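Local structure of protein Kinase A (Toxoplasma gondii, 5J3U) at residues 186-191 / 231-236. The protein binds cAMP through two cyclic nucleotide-binding domains and, as a regulatory chain of its family, probably holds the kinase catalytic subunit inhibited until cAMP binds. Numbering follows the deposited sequence.
Sequences GSAVAT and GICKVA
At a corner of the second cyclic nucleotide-binding domain, a cupin-type beta roll, Gly-186 and Ser-187 meet Ile-232 and Cys-233 where the chain twice turns, at Gly-186 and at Gly-231, between the two four-stranded antiparallel sheets. Strand 187-191 belongs to the sheet that also holds 226-229, strand 232-236 to the one holding 179-183, and the two axes stand almost perpendicular, at 93°. Between the two segments the one beta bridge is at the corner: Gly-186 and Cys-233 form an antiparallel, non-hydrogen-bonded pair, with their CA atoms 4.3 Å apart. The carbonyl O of Ile-232 takes two contacts from the other segment. It accepts the N-H of Ser-187 in the carbonyl plane at 3.0 Å, and Gly-186 CA, with no side chain in the way, adds a C-H...O contact to the same oxygen at 3.2 Å. Ser-187 OG is hydrogen-bonded to Tyr-206 O on strand 201-206, while Lys-234 NZ reaches Glu-185 in a salt bridge. Further along the first strand, Ala-190 touches the bound cAMP. Cys-233 is buried at this corner, its CB 3.3 Å from Ser-187 O; with SG anti to the backbone N (chi1 -167°), the sulfur comes 4.2 Å from Ala-188 CB.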
loop_
_atom_site.group_PDB
_atom_site.type_symbol
_atom_site.label_atom_id
_atom_site.label_comp_id
_atom_site.label_asym_id
_atom_site.label_seq_id
_atom_site.Cartn_x
_atom_site.Cartn_y
_atom_site.Cartn_z
ATOM N N GLY A 186 -8.360 15.814 9.368
ATOM C CA GLY A 186 -7.715 17.066 9.014
ATOM C C GLY A 186 -8.289 17.717 7.788
ATOM O O GLY A 186 -9.420 17.505 7.431
ATOM N N SER A 187 -7.479 18.527 7.118
ATOM C CA SER A 187 -7.989 19.420 6.127
ATOM C C SER A 187 -6.923 19.723 5.084
ATOM O O SER A 187 -5.731 19.630 5.359
ATOM C CB SER A 187 -8.433 20.730 6.818
ATOM O OG SER A 187 -9.084 21.622 5.933
ATOM N N ALA A 188 -7.370 20.132 3.927
ATOM C CA ALA A 188 -6.468 20.530 2.803
ATOM C C ALA A 188 -7.169 21.499 1.953
ATOM O O ALA A 188 -8.400 21.656 2.034
ATOM C CB ALA A 188 -6.033 19.317 1.974
ATOM N N VAL A 189 -6.388 22.203 1.120
ATOM C CA VAL A 189 -6.905 23.099 0.133
ATOM C C VAL A 189 -6.305 22.781 -1.255
ATOM O O VAL A 189 -5.147 22.417 -1.349
ATOM C CB VAL A 189 -6.636 24.589 0.478
ATOM C CG1 VAL A 189 -7.382 24.904 1.798
ATOM C CG2 VAL A 189 -5.148 24.856 0.634
ATOM N N ALA A 190 -7.138 22.874 -2.263
ATOM C CA ALA A 190 -6.702 22.791 -3.661
ATOM C C ALA A 190 -6.519 24.212 -4.163
ATOM O O ALA A 190 -7.447 25.049 -4.030
ATOM C CB ALA A 190 -7.740 22.097 -4.488
ATOM N N THR A 191 -5.383 24.447 -4.804
ATOM C CA THR A 191 -5.142 25.741 -5.488
ATOM C C THR A 191 -4.749 25.401 -6.900
ATOM O O THR A 191 -4.058 24.385 -7.143
ATOM C CB THR A 191 -4.066 26.572 -4.771
ATOM O OG1 THR A 191 -2.753 26.018 -4.940
ATOM C CG2 THR A 191 -4.318 26.648 -3.299
ATOM N N GLY A 231 -3.542 23.111 8.279
ATOM C CA GLY A 231 -3.472 22.676 9.683
ATOM C C GLY A 231 -2.676 21.407 9.837
ATOM O O GLY A 231 -1.554 21.395 10.319
ATOM N N ILE A 232 -3.292 20.318 9.407
ATOM C CA ILE A 232 -2.697 19.026 9.365
ATOM C C ILE A 232 -3.644 18.140 8.530
ATOM O O ILE A 232 -4.832 18.399 8.452
ATOM C CB ILE A 232 -2.449 18.468 10.774
ATOM C CG1 ILE A 232 -1.676 17.153 10.694
ATOM C CG2 ILE A 232 -3.742 18.254 11.563
ATOM C CD1 ILE A 232 -1.059 16.687 11.995
ATOM N N CYS A 233 -3.114 17.132 7.842
ATOM C CA CYS A 233 -3.944 16.295 7.025
ATOM C C CYS A 233 -3.425 14.882 7.046
ATOM O O CYS A 233 -2.247 14.643 6.745
ATOM C CB CYS A 233 -3.950 16.809 5.588
ATOM S SG CYS A 233 -5.227 16.059 4.568
ATOM N N LYS A 234 -4.301 13.945 7.357
ATOM C CA LYS A 234 -4.009 12.492 7.333
ATOM C C LYS A 234 -4.780 11.897 6.189
ATOM O O LYS A 234 -6.013 12.007 6.178
ATOM C CB LYS A 234 -4.451 11.836 8.639
ATOM C CG LYS A 234 -4.130 10.354 8.705
ATOM C CD LYS A 234 -4.860 9.657 9.838
ATOM C CE LYS A 234 -4.340 10.005 11.163
ATOM N NZ LYS A 234 -5.189 9.294 12.186
ATOM N N VAL A 235 -4.080 11.310 5.206
ATOM C CA VAL A 235 -4.689 10.831 4.003
ATOM C C VAL A 235 -4.478 9.333 3.840
ATOM O O VAL A 235 -3.417 8.777 4.183
ATOM C CB VAL A 235 -4.194 11.510 2.680
ATOM C CG1 VAL A 235 -4.820 12.869 2.525
ATOM C CG2 VAL A 235 -2.683 11.549 2.600
ATOM N N ALA A 236 -5.531 8.692 3.386
ATOM C CA ALA A 236 -5.482 7.345 2.829
ATOM C C ALA A 236 -5.078 7.464 1.368
ATOM O O ALA A 236 -5.639 8.324 0.619
ATOM C CB ALA A 236 -6.824 6.653 2.981
#